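Local coordinates for StAR-related lipid transfer protein 5 (Homo sapiens, PDB 2R55) that probably binds cholesterol or other sterols and may take part in their transport within the cell, at residues A[56-61]-A[67-72]; A[61-66]-A[171-176]; A[43-48]-A[191-196]; A[196-201]-A[209-214]. One frame throughout, in Å; residues are numbered along the deposited sequence.

Overall arrangement
From the N terminus, helix 21-40 leads to residues 43-48, where interaction 3 opens; it closes at 191-196, and interactions 1 and 2 are both nested inside that long loop. Interaction 1 closes the hairpin of strands 54-60 and 67-75. Its turn, 61-66, meets residues 171-176 in interaction 2, so the two share Ser61 and cross along the chain. Strand 188-197 pairs with both 67-75 and 167-180 and joins interactions 1 to 3 through backbone bonds. Interaction 4 begins at Thr196, which it shares with interaction 3, and follows in series, bringing the C-terminal helix 204-227 against the end of that strand.

Interaction 1. Residues A[56-61]-A[67-72]; sequences VSWRPS and NLYRGE
The benzo part of the Trp58 indole meets the carboxamide of Asn67 obliquely, the two planes 51° apart. Asn67 OD1 lies 3.5 Å from Trp58 CZ3, a van der Waals touch without a hydrogen bond. Trp58 CG is placed between its own backbone N and carbonyl carbon (chi1 67°), a setting that swings the indole toward Asn67 and leaves the methylene to the residue directly opposite: Trp58 CB is 3.6 Å from Tyr69 CE2. This is the antiparallel hairpin of strands 54-60 and 67-75, part of the curved sheet that wraps the C-terminal helix in the helix-grip fold of START domains. Val56 and Tyr69 touch that helix, 204-227, whereas Arg59, Leu68 and Arg70 on the other face reach helix 21-40. There Arg59 and Leu68 lie alongside each other and point the same way, with Arg59 NE 4.1 Å from Leu68 CD2; the guanidinium goes on to bond Ala43 O. Farther along, Arg70 CD packs at 3.7 Å from Ser57 OG. The Arg70 chain then leads off to a salt bridge on its own strand, NH1 standing 2.6 Å from Glu72 OE1, which it meets from above the carboxylate plane. Between the strands, Ser57 and Arg70, and likewise Arg59 and Leu68, exchange paired backbone hydrogen bonds; Leu68 N to Arg59 O, at 2.8 Å, is almost straight.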
loop_
_atom_site.group_PDB
_atom_site.type_symbol
_atom_site.label_atom_id
_atom_site.label_comp_id
_atom_site.label_asym_id
_atom_site.label_seq_id
_atom_site.Cartn_x
_atom_site.Cartn_y
_atom_site.Cartn_z
ATOM N N VAL A 56 4.674 11.947 -6.896
ATOM C CA VAL A 56 5.177 10.598 -6.859
ATOM C C VAL A 56 6.599 10.545 -7.394
ATOM O O VAL A 56 6.953 11.246 -8.343
ATOM C CB VAL A 56 4.207 9.564 -7.541
ATOM C CG1 VAL A 56 2.738 9.929 -7.280
ATOM C CG2 VAL A 56 4.456 9.461 -9.013
ATOM N N SER A 57 7.418 9.734 -6.738
ATOM C CA SER A 57 8.776 9.488 -7.177
ATOM C C SER A 57 9.063 8.013 -6.987
ATOM O O SER A 57 8.252 7.300 -6.391
ATOM C CB SER A 57 9.759 10.339 -6.374
ATOM O OG SER A 57 9.438 10.323 -4.997
ATOM N N TRP A 58 10.201 7.552 -7.495
ATOM C CA TRP A 58 10.524 6.145 -7.461
ATOM C C TRP A 58 12.000 5.985 -7.141
ATOM O O TRP A 58 12.747 6.980 -7.095
ATOM C CB TRP A 58 10.172 5.467 -8.803
ATOM C CG TRP A 58 11.037 5.953 -9.919
ATOM C CD1 TRP A 58 10.864 7.095 -10.651
ATOM C CD2 TRP A 58 12.244 5.349 -10.396
ATOM N NE1 TRP A 58 11.886 7.238 -11.556
ATOM C CE2 TRP A 58 12.749 6.180 -11.423
ATOM C CE3 TRP A 58 12.947 4.182 -10.061
ATOM C CZ2 TRP A 58 13.932 5.878 -12.126
ATOM C CZ3 TRP A 58 14.131 3.884 -10.760
ATOM C CH2 TRP A 58 14.604 4.731 -11.780
ATOM N N ARG A 59 12.409 4.737 -6.891
ATOM C CA ARG A 59 13.812 4.350 -6.887
ATOM C C ARG A 59 13.938 2.835 -7.019
ATOM O O ARG A 59 12.988 2.120 -6.725
ATOM C CB ARG A 59 14.537 4.862 -5.634
ATOM C CG ARG A 59 14.398 3.981 -4.423
ATOM C CD ARG A 59 14.858 4.714 -3.202
ATOM N NE ARG A 59 14.895 3.828 -2.049
ATOM C CZ ARG A 59 15.340 4.199 -0.853
ATOM N NH1 ARG A 59 15.784 5.438 -0.674
ATOM N NH2 ARG A 59 15.328 3.338 0.155
ATOM N N PRO A 60 15.121 2.342 -7.438
ATOM C CA PRO A 60 15.282 0.885 -7.503
ATOM C C PRO A 60 15.049 0.255 -6.127
ATOM O O PRO A 60 15.580 0.734 -5.133
ATOM C CB PRO A 60 16.754 0.701 -7.914
ATOM C CG PRO A 60 17.165 1.995 -8.496
ATOM C CD PRO A 60 16.353 3.055 -7.829
ATOM N N SER A 61 14.216 -0.774 -6.083
ATOM C CA SER A 61 14.039 -1.605 -4.909
ATOM C C SER A 61 15.295 -2.407 -4.702
ATOM O O SER A 61 15.965 -2.739 -5.688
ATOM C CB SER A 61 12.900 -2.575 -5.159
ATOM O OG SER A 61 13.090 -3.782 -4.448
ATOM N N ASN A 67 11.003 -1.627 -8.893
ATOM C CA ASN A 67 11.130 -0.347 -8.211
ATOM C C ASN A 67 10.282 -0.213 -6.950
ATOM O O ASN A 67 9.356 -0.993 -6.723
ATOM C CB ASN A 67 10.788 0.789 -9.173
ATOM C CG ASN A 67 11.656 0.789 -10.436
ATOM O OD1 ASN A 67 12.881 0.646 -10.388
ATOM N ND2 ASN A 67 11.013 0.982 -11.572
ATOM N N LEU A 68 10.599 0.795 -6.140
ATOM C CA LEU A 68 9.767 1.199 -5.019
ATOM C C LEU A 68 9.233 2.579 -5.328
ATOM O O LEU A 68 9.988 3.446 -5.768
ATOM C CB LEU A 68 10.602 1.213 -3.730
ATOM C CG LEU A 68 10.176 1.927 -2.444
ATOM C CD1 LEU A 68 8.925 1.313 -1.822
ATOM C CD2 LEU A 68 11.338 1.953 -1.414
ATOM N N TYR A 69 7.939 2.783 -5.075
ATOM C CA TYR A 69 7.235 4.027 -5.399
ATOM C C TYR A 69 6.781 4.751 -4.135
ATOM O O TYR A 69 6.312 4.113 -3.180
ATOM C CB TYR A 69 6.027 3.747 -6.321
ATOM C CG TYR A 69 6.441 3.369 -7.721
ATOM C CD1 TYR A 69 6.642 2.033 -8.077
ATOM C CD2 TYR A 69 6.664 4.349 -8.686
ATOM C CE1 TYR A 69 7.058 1.681 -9.372
ATOM C CE2 TYR A 69 7.074 4.012 -9.984
ATOM C CZ TYR A 69 7.269 2.680 -10.315
ATOM O OH TYR A 69 7.683 2.361 -11.580
ATOM N N ARG A 70 6.908 6.077 -4.144
ATOM C CA ARG A 70 6.634 6.899 -2.991
ATOM C C ARG A 70 5.642 7.996 -3.363
ATOM O O ARG A 70 5.904 8.820 -4.252
ATOM C CB ARG A 70 7.942 7.516 -2.504
ATOM C CG ARG A 70 7.826 8.532 -1.344
ATOM C CD ARG A 70 8.972 9.512 -1.408
ATOM N NE ARG A 70 9.278 10.107 -0.115
ATOM C CZ ARG A 70 8.623 11.138 0.415
ATOM N NH1 ARG A 70 7.589 11.693 -0.225
ATOM N NH2 ARG A 70 8.989 11.603 1.605
ATOM N N GLY A 71 4.502 7.982 -2.684
ATOM C CA GLY A 71 3.480 9.002 -2.846
ATOM C C GLY A 71 3.457 9.916 -1.635
ATOM O O GLY A 71 3.529 9.454 -0.494
ATOM N N GLU A 72 3.370 11.214 -1.883
ATOM C CA GLU A 72 3.208 12.175 -0.805
ATOM C C GLU A 72 2.122 13.194 -1.157
ATOM O O GLU A 72 2.028 13.672 -2.303
ATOM C CB GLU A 72 4.544 12.848 -0.457
ATOM C CG GLU A 72 4.445 14.061 0.477
ATOM C CD GLU A 72 5.667 14.241 1.387
ATOM O OE1 GLU A 72 6.815 13.933 0.960
ATOM O OE2 GLU A 72 5.465 14.691 2.541
#

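Interaction 2. Residues A[61-66]-A[171-176]; sequences SVEFPG and NHPCGC
An ST turn in the loop of the 54-60/67-75 hairpin presents Glu63 and Phe64 to His172, in the irregular part of the broken strand 167-180 of the same START sheet. Ser61 OG holds the turn by accepting from two successive backbone amides, Glu63 N at 2.7 Å and Phe64 N at 3.1 Å, and it is also hydrogen-bonded to His195 NE2. Across the contact the methylene of Glu63 sits over a face of the imidazole as a CH-pi contact: Glu63 CB is 3.8 Å from the centroid of the His172 ring and 29° off its normal. Phe64 comes to the other end of the imidazole, with Phe64 CB 3.5 Å from His172 CE1. The two rings are nearly parallel, 25° apart, but slid so far that they barely overlap, their centroids 5.0 Å apart. Beyond its CH-pi methylene, Glu63 runs across Pro173, CG lying 3.8 Å from Pro173 CD, and a bend at chi2 (-55°) carries the carboxylate to a salt bridge with Lys34 of helix 21-40. Were His172 an alanine, Glu63 CB and the Phe64 methylene would probably lose the imidazole they lie against, and the turn would be less firmly held to the strand. No hydrogen bond crosses between the two segments, so between them the contact rests on carbon packing against the imidazole and the Pro173 ring. With Glu63 OE1 5.6 Å from His172 NE2 and its carboxylate already paired with Lys34, any pull of the acid on the protonation of the imidazole is likely to be modest.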
loop_
_atom_site.group_PDB
_atom_site.type_symbol
_atom_site.label_atom_id
_atom_site.label_comp_id
_atom_site.label_asym_id
_atom_site.label_seq_id
_atom_site.Cartn_x
_atom_site.Cartn_y
_atom_site.Cartn_z
ATOM N N SER A 61 14.216 -0.774 -6.083
ATOM C CA SER A 61 14.039 -1.605 -4.909
ATOM C C SER A 61 15.295 -2.407 -4.702
ATOM O O SER A 61 15.965 -2.739 -5.688
ATOM C CB SER A 61 12.900 -2.575 -5.159
ATOM O OG SER A 61 13.090 -3.782 -4.448
ATOM N N VAL A 62 15.628 -2.692 -3.439
ATOM C CA VAL A 62 16.671 -3.681 -3.117
ATOM C C VAL A 62 16.032 -5.063 -2.825
ATOM O O VAL A 62 16.735 -6.043 -2.618
ATOM C CB VAL A 62 17.634 -3.233 -1.943
ATOM C CG1 VAL A 62 18.328 -1.921 -2.270
ATOM C CG2 VAL A 62 16.897 -3.125 -0.615
ATOM N N GLU A 63 14.704 -5.125 -2.814
ATOM C CA GLU A 63 13.979 -6.360 -2.518
ATOM C C GLU A 63 13.811 -7.287 -3.735
ATOM O O GLU A 63 13.692 -8.497 -3.554
ATOM C CB GLU A 63 12.598 -6.072 -1.913
ATOM C CG GLU A 63 12.556 -5.234 -0.599
ATOM C CD GLU A 63 13.402 -5.771 0.576
ATOM O OE1 GLU A 63 13.714 -6.971 0.645
ATOM O OE2 GLU A 63 13.751 -4.954 1.466
ATOM N N PHE A 64 13.808 -6.721 -4.951
ATOM C CA PHE A 64 13.538 -7.448 -6.200
ATOM C C PHE A 64 14.001 -6.578 -7.385
ATOM O O PHE A 64 14.259 -5.392 -7.196
ATOM C CB PHE A 64 12.052 -7.848 -6.303
ATOM C CG PHE A 64 11.136 -6.773 -6.844
ATOM C CD1 PHE A 64 11.055 -5.528 -6.253
ATOM C CD2 PHE A 64 10.318 -7.041 -7.939
ATOM C CE1 PHE A 64 10.205 -4.547 -6.750
ATOM C CE2 PHE A 64 9.438 -6.065 -8.451
ATOM C CZ PHE A 64 9.386 -4.819 -7.860
ATOM N N PRO A 65 14.121 -7.163 -8.604
ATOM C CA PRO A 65 14.573 -6.379 -9.764
ATOM C C PRO A 65 13.908 -4.997 -9.925
ATOM O O PRO A 65 14.622 -4.032 -10.229
ATOM C CB PRO A 65 14.213 -7.274 -10.946
ATOM C CG PRO A 65 14.307 -8.641 -10.400
ATOM C CD PRO A 65 13.832 -8.562 -8.982
ATOM N N GLY A 66 12.590 -4.894 -9.689
ATOM C CA GLY A 66 11.823 -3.658 -9.943
ATOM C C GLY A 66 12.049 -2.440 -9.046
ATOM O O GLY A 66 13.145 -2.226 -8.505
ATOM N N ASN A 171 3.886 -8.369 -2.859
ATOM C CA ASN A 171 4.255 -7.067 -2.330
ATOM C C ASN A 171 5.507 -7.199 -1.503
ATOM O O ASN A 171 5.617 -8.111 -0.682
ATOM C CB ASN A 171 3.158 -6.532 -1.399
ATOM C CG ASN A 171 1.977 -5.983 -2.149
ATOM O OD1 ASN A 171 2.129 -5.248 -3.121
ATOM N ND2 ASN A 171 0.791 -6.337 -1.707
ATOM N N HIS A 172 6.447 -6.283 -1.713
ATOM C CA HIS A 172 7.558 -6.100 -0.780
ATOM C C HIS A 172 7.217 -4.939 0.190
ATOM O O HIS A 172 6.157 -4.297 0.018
ATOM C CB HIS A 172 8.832 -5.896 -1.563
ATOM C CG HIS A 172 9.262 -7.113 -2.308
ATOM N ND1 HIS A 172 9.003 -7.293 -3.648
ATOM C CD2 HIS A 172 9.915 -8.225 -1.896
ATOM C CE1 HIS A 172 9.503 -8.453 -4.035
ATOM N NE2 HIS A 172 10.061 -9.038 -2.991
ATOM N N PRO A 173 8.050 -4.701 1.232
ATOM C CA PRO A 173 7.590 -3.784 2.300
ATOM C C PRO A 173 6.939 -2.524 1.747
ATOM O O PRO A 173 7.547 -1.815 0.949
ATOM C CB PRO A 173 8.869 -3.458 3.059
ATOM C CG PRO A 173 9.708 -4.703 2.891
ATOM C CD PRO A 173 9.398 -5.234 1.520
ATOM N N CYS A 174 5.700 -2.278 2.156
ATOM C CA CYS A 174 4.879 -1.219 1.580
ATOM C C CYS A 174 3.785 -0.834 2.541
ATOM O O CYS A 174 3.592 -1.496 3.556
ATOM C CB CYS A 174 4.206 -1.678 0.284
ATOM S SG CYS A 174 3.085 -3.088 0.416
ATOM N N GLY A 175 3.057 0.225 2.196
ATOM C CA GLY A 175 1.912 0.639 2.985
ATOM C C GLY A 175 1.794 2.136 3.105
ATOM O O GLY A 175 2.195 2.881 2.209
ATOM N N CYS A 176 1.260 2.569 4.234
ATOM C CA CYS A 176 0.868 3.950 4.444
ATOM C C CYS A 176 1.336 4.508 5.764
ATOM O O CYS A 176 1.229 3.839 6.788
ATOM C CB CYS A 176 -0.644 4.042 4.454
ATOM S SG CYS A 176 -1.259 4.040 2.836
#

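Interaction 3. Residues A[43-48]-A[191-196]; sequences AGWKIC and VTFFHT
With chi1 at -59° in Trp45 and -61° in Phe193, each CG lies anti to its own carbonyl carbon, and the two rings reach out from backbones whose CA atoms are 12.1 Å apart. The outer end of the indole meets the flank of the phenyl ring. Trp45 CH2 arrives at the edge of the phenyl ring, near its plane, 3.8 Å from Phe193 CE1, and Trp45 CZ2 is 3.9 Å from the same Phe193 CE1. The ring planes are within 30° of parallel, yet the displacement is large: the centroids of the Trp45 six-membered ring and the Phe193 ring stand 6.0 Å apart, too far offset for a real stack. Strands 46-49 and 188-197 are not neighbours in the START sheet; strands 54-60 and 67-75 lie between them, so Trp45 spans the intervening hairpin, touching Leu68 and Arg70 on the way. The indole is held by a hydrogen bond from Trp45 NE1 to Asp41 O and has a cation-pi contact with Arg59. Gly44, just before it, turns the chain at positive phi, and Lys46 NZ folds back to within 3.0 Å of Gly44 O, approaching from above the carbonyl plane. Phe193 also packs against Phe177 of strand 167-180.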
loop_
_atom_site.group_PDB
_atom_site.type_symbol
_atom_site.label_atom_id
_atom_site.label_comp_id
_atom_site.label_asym_id
_atom_site.label_seq_id
_atom_site.Cartn_x
_atom_site.Cartn_y
_atom_site.Cartn_z
ATOM N N ALA A 43 17.433 10.122 -0.387
ATOM C CA ALA A 43 18.334 9.751 -1.474
ATOM C C ALA A 43 17.718 8.708 -2.387
ATOM O O ALA A 43 16.734 8.040 -2.028
ATOM C CB ALA A 43 19.660 9.252 -0.923
ATOM N N GLY A 44 18.313 8.571 -3.570
ATOM C CA GLY A 44 17.828 7.633 -4.565
ATOM C C GLY A 44 16.609 8.173 -5.284
ATOM O O GLY A 44 16.550 8.097 -6.497
ATOM N N TRP A 45 15.655 8.737 -4.537
ATOM C CA TRP A 45 14.359 9.183 -5.069
ATOM C C TRP A 45 14.410 10.082 -6.317
ATOM O O TRP A 45 14.832 11.242 -6.222
ATOM C CB TRP A 45 13.547 9.911 -3.985
ATOM C CG TRP A 45 13.247 9.104 -2.769
ATOM C CD1 TRP A 45 13.628 9.388 -1.499
ATOM C CD2 TRP A 45 12.494 7.884 -2.699
ATOM N NE1 TRP A 45 13.162 8.425 -0.632
ATOM C CE2 TRP A 45 12.468 7.487 -1.346
ATOM C CE3 TRP A 45 11.827 7.092 -3.649
ATOM C CZ2 TRP A 45 11.810 6.342 -0.917
ATOM C CZ3 TRP A 45 11.182 5.945 -3.222
ATOM C CH2 TRP A 45 11.173 5.581 -1.870
ATOM N N LYS A 46 13.950 9.556 -7.462
ATOM C CA LYS A 46 13.861 10.340 -8.707
ATOM C C LYS A 46 12.401 10.589 -9.034
ATOM O O LYS A 46 11.611 9.649 -9.103
ATOM C CB LYS A 46 14.537 9.634 -9.896
ATOM C CG LYS A 46 15.834 8.853 -9.592
ATOM C CD LYS A 46 17.081 9.661 -9.916
ATOM C CE LYS A 46 17.674 10.344 -8.670
ATOM N NZ LYS A 46 18.717 9.503 -7.991
ATOM N N ILE A 47 12.043 11.851 -9.249
ATOM C CA ILE A 47 10.644 12.252 -9.438
ATOM C C ILE A 47 10.007 11.723 -10.743
ATOM O O ILE A 47 10.638 11.753 -11.807
ATOM C CB ILE A 47 10.508 13.803 -9.342
ATOM C CG1 ILE A 47 9.090 14.216 -8.934
ATOM C CG2 ILE A 47 10.953 14.491 -10.632
ATOM C CD1 ILE A 47 8.911 14.370 -7.423
ATOM N N CYS A 48 8.769 11.230 -10.654
ATOM C CA CYS A 48 8.011 10.828 -11.848
ATOM C C CYS A 48 7.207 12.020 -12.342
ATOM O O CYS A 48 7.446 12.566 -13.420
ATOM C CB CYS A 48 7.000 9.713 -11.556
ATOM S SG CYS A 48 7.550 8.220 -10.744
ATOM N N VAL A 191 1.786 9.641 3.324
ATOM C CA VAL A 191 2.914 9.155 2.530
ATOM C C VAL A 191 2.769 7.642 2.369
ATOM O O VAL A 191 2.648 6.902 3.363
ATOM C CB VAL A 191 4.266 9.502 3.180
ATOM C CG1 VAL A 191 5.423 9.244 2.203
ATOM C CG2 VAL A 191 4.274 10.942 3.626
ATOM N N THR A 192 2.744 7.192 1.115
ATOM C CA THR A 192 2.468 5.798 0.823
ATOM C C THR A 192 3.557 5.229 -0.063
ATOM O O THR A 192 4.079 5.922 -0.950
ATOM C CB THR A 192 1.146 5.596 0.067
ATOM O OG1 THR A 192 1.264 6.156 -1.243
ATOM C CG2 THR A 192 -0.039 6.228 0.782
ATOM N N PHE A 193 3.869 3.950 0.161
ATOM C CA PHE A 193 4.833 3.245 -0.650
ATOM C C PHE A 193 4.202 2.038 -1.303
ATOM O O PHE A 193 3.624 1.193 -0.626
ATOM C CB PHE A 193 6.031 2.826 0.197
ATOM C CG PHE A 193 6.744 3.971 0.803
ATOM C CD1 PHE A 193 7.684 4.674 0.075
ATOM C CD2 PHE A 193 6.435 4.390 2.087
ATOM C CE1 PHE A 193 8.323 5.757 0.627
ATOM C CE2 PHE A 193 7.074 5.479 2.644
ATOM C CZ PHE A 193 8.025 6.160 1.915
ATOM N N PHE A 194 4.314 1.984 -2.628
ATOM C CA PHE A 194 3.934 0.820 -3.419
ATOM C C PHE A 194 5.209 0.092 -3.770
ATOM O O PHE A 194 6.153 0.699 -4.279
ATOM C CB PHE A 194 3.218 1.274 -4.686
ATOM C CG PHE A 194 1.801 1.684 -4.458
ATOM C CD1 PHE A 194 1.264 1.699 -3.169
ATOM C CD2 PHE A 194 1.011 2.090 -5.513
ATOM C CE1 PHE A 194 -0.057 2.077 -2.960
ATOM C CE2 PHE A 194 -0.309 2.472 -5.302
ATOM C CZ PHE A 194 -0.838 2.465 -4.030
ATOM N N HIS A 195 5.253 -1.198 -3.480
ATOM C CA HIS A 195 6.493 -1.955 -3.607
ATOM C C HIS A 195 6.138 -3.285 -4.187
ATOM O O HIS A 195 6.378 -4.334 -3.590
ATOM C CB HIS A 195 7.090 -2.174 -2.228
ATOM C CG HIS A 195 8.577 -2.326 -2.226
ATOM N ND1 HIS A 195 9.327 -2.200 -1.079
ATOM C CD2 HIS A 195 9.456 -2.576 -3.226
ATOM C CE1 HIS A 195 10.602 -2.379 -1.373
ATOM N NE2 HIS A 195 10.707 -2.608 -2.667
ATOM N N THR A 196 5.546 -3.236 -5.362
ATOM C CA THR A 196 4.764 -4.357 -5.847
ATOM C C THR A 196 5.504 -5.121 -6.901
ATOM O O THR A 196 6.091 -4.523 -7.796
ATOM C CB THR A 196 3.484 -3.830 -6.427
ATOM O OG1 THR A 196 2.733 -3.237 -5.366
ATOM C CG2 THR A 196 2.671 -4.939 -7.097
#

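Interaction 4. Residues A[196-201]-A[209-214]; sequences TDLSGY and SFFPRS
The ring of Phe211 is taken up from several quarters at once: Leu198 and Thr196 close on its outer end, while its sequence neighbour Phe210 directs CD2 at the centre of one face, 3.7 Å above the plane. Phe211 CZ is the focus, lying 3.6 Å from Thr196 CB and 3.7 Å from Leu198 CD1. Leu198 arrives from the direction opposite to Phe211, and the same CD1 methyl also approaches Phe210 CD2 at 4.4 Å, so it touches both rings. Leu198 CG stands beside its backbone N (chi1 -71°), which points the isobutyl group at the helix. Cutting Phe211 back to a serine is likely to leave Thr196 CB and Leu198 CD1 without their ring and open a gap between helix and strand end. At the strand's last residue, Asp197 OD1 accepts from Ser199 N at 2.9 Å in an Asx turn as the chain leaves the sheet, while Thr196 OG1 is hydrogen-bonded to Asn171 OD1. The contact thus seats helix 204-227, just where it kinks at Pro212, on the end of strand 188-197; the Phe211 ring also meets Tyr69 of strand 67-75, and Phe210 reaches Ala124 and Ile129 in the loop between strands 114-120 and 132-142.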
loop_
_atom_site.group_PDB
_atom_site.type_symbol
_atom_site.label_atom_id
_atom_site.label_comp_id
_atom_site.label_asym_id
_atom_site.label_seq_id
_atom_site.Cartn_x
_atom_site.Cartn_y
_atom_site.Cartn_z
ATOM N N THR A 196 5.546 -3.236 -5.362
ATOM C CA THR A 196 4.764 -4.357 -5.847
ATOM C C THR A 196 5.504 -5.121 -6.901
ATOM O O THR A 196 6.091 -4.523 -7.796
ATOM C CB THR A 196 3.484 -3.830 -6.427
ATOM O OG1 THR A 196 2.733 -3.237 -5.366
ATOM C CG2 THR A 196 2.671 -4.939 -7.097
ATOM N N ASP A 197 5.489 -6.441 -6.782
ATOM C CA ASP A 197 5.923 -7.293 -7.885
ATOM C C ASP A 197 4.691 -7.890 -8.539
ATOM O O ASP A 197 4.103 -8.857 -8.048
ATOM C CB ASP A 197 6.849 -8.402 -7.406
ATOM C CG ASP A 197 7.364 -9.251 -8.536
ATOM O OD1 ASP A 197 7.198 -8.867 -9.713
ATOM O OD2 ASP A 197 7.950 -10.317 -8.256
ATOM N N LEU A 198 4.280 -7.298 -9.646
ATOM C CA LEU A 198 3.196 -7.858 -10.430
ATOM C C LEU A 198 3.433 -9.304 -10.822
ATOM O O LEU A 198 2.475 -10.072 -10.954
ATOM C CB LEU A 198 2.931 -6.985 -11.640
ATOM C CG LEU A 198 2.292 -5.660 -11.179
ATOM C CD1 LEU A 198 2.187 -4.708 -12.356
ATOM C CD2 LEU A 198 0.947 -5.873 -10.493
ATOM N N SER A 199 4.712 -9.685 -10.992
ATOM C CA SER A 199 5.063 -11.088 -11.216
ATOM C C SER A 199 4.401 -11.504 -12.526
ATOM O O SER A 199 4.195 -10.660 -13.401
ATOM C CB SER A 199 4.623 -11.933 -10.007
ATOM O OG SER A 199 4.514 -13.299 -10.289
ATOM N N GLY A 200 4.058 -12.780 -12.671
ATOM C CA GLY A 200 3.591 -13.302 -13.961
ATOM C C GLY A 200 4.635 -13.062 -15.040
ATOM O O GLY A 200 5.820 -13.226 -14.798
ATOM N N TYR A 201 4.194 -12.627 -16.215
ATOM C CA TYR A 201 5.065 -12.513 -17.383
ATOM C C TYR A 201 4.887 -11.185 -18.101
ATOM O O TYR A 201 4.347 -11.141 -19.202
ATOM C CB TYR A 201 4.794 -13.677 -18.346
ATOM C CG TYR A 201 5.095 -15.029 -17.748
ATOM C CD1 TYR A 201 4.126 -15.721 -17.011
ATOM C CD2 TYR A 201 6.354 -15.612 -17.901
ATOM C CE1 TYR A 201 4.400 -16.963 -16.440
ATOM C CE2 TYR A 201 6.641 -16.854 -17.347
ATOM C CZ TYR A 201 5.660 -17.526 -16.615
ATOM O OH TYR A 201 5.944 -18.761 -16.071
ATOM N N SER A 209 4.799 2.238 -16.687
ATOM C CA SER A 209 3.770 3.254 -16.932
ATOM C C SER A 209 2.682 3.201 -15.864
ATOM O O SER A 209 2.176 4.241 -15.409
ATOM C CB SER A 209 3.144 3.068 -18.319
ATOM O OG SER A 209 4.137 2.750 -19.276
ATOM N N PHE A 210 2.338 1.980 -15.472
ATOM C CA PHE A 210 1.202 1.730 -14.610
ATOM C C PHE A 210 1.358 2.368 -13.230
ATOM O O PHE A 210 0.548 3.175 -12.832
ATOM C CB PHE A 210 0.948 0.215 -14.510
ATOM C CG PHE A 210 -0.068 -0.170 -13.473
ATOM C CD1 PHE A 210 -1.428 -0.012 -13.716
ATOM C CD2 PHE A 210 0.343 -0.686 -12.241
ATOM C CE1 PHE A 210 -2.369 -0.362 -12.742
ATOM C CE2 PHE A 210 -0.590 -1.036 -11.256
ATOM C CZ PHE A 210 -1.940 -0.878 -11.507
ATOM N N PHE A 211 2.409 2.002 -12.515
ATOM C CA PHE A 211 2.586 2.418 -11.121
ATOM C C PHE A 211 2.517 3.912 -10.787
ATOM O O PHE A 211 1.728 4.278 -9.920
ATOM C CB PHE A 211 3.814 1.762 -10.514
ATOM C CG PHE A 211 3.607 0.333 -10.213
ATOM C CD1 PHE A 211 2.619 -0.048 -9.302
ATOM C CD2 PHE A 211 4.356 -0.643 -10.858
ATOM C CE1 PHE A 211 2.391 -1.373 -9.023
ATOM C CE2 PHE A 211 4.142 -1.974 -10.582
ATOM C CZ PHE A 211 3.148 -2.346 -9.662
ATOM N N PRO A 212 3.320 4.769 -11.460
ATOM C CA PRO A 212 3.154 6.214 -11.271
ATOM C C PRO A 212 1.681 6.618 -11.285
ATOM O O PRO A 212 1.176 7.193 -10.307
ATOM C CB PRO A 212 3.850 6.812 -12.491
ATOM C CG PRO A 212 4.801 5.788 -12.945
ATOM C CD PRO A 212 4.406 4.460 -12.403
ATOM N N ARG A 213 1.009 6.275 -12.381
ATOM C CA ARG A 213 -0.391 6.597 -12.613
ATOM C C ARG A 213 -1.289 5.965 -11.571
ATOM O O ARG A 213 -2.310 6.534 -11.192
ATOM C CB ARG A 213 -0.817 6.104 -13.995
ATOM C CG ARG A 213 -0.143 6.816 -15.161
ATOM C CD ARG A 213 -1.154 7.115 -16.310
ATOM N NE ARG A 213 -1.663 5.899 -16.949
ATOM C CZ ARG A 213 -2.679 5.859 -17.816
ATOM N NH1 ARG A 213 -3.327 6.973 -18.178
ATOM N NH2 ARG A 213 -3.054 4.692 -18.330
ATOM N N SER A 214 -0.893 4.787 -11.107
ATOM C CA SER A 214 -1.654 4.048 -10.114
ATOM C C SER A 214 -1.666 4.832 -8.800
ATOM O O SER A 214 -2.701 4.928 -8.142
ATOM C CB SER A 214 -1.045 2.650 -9.924
ATOM O OG SER A 214 -1.909 1.781 -9.210
#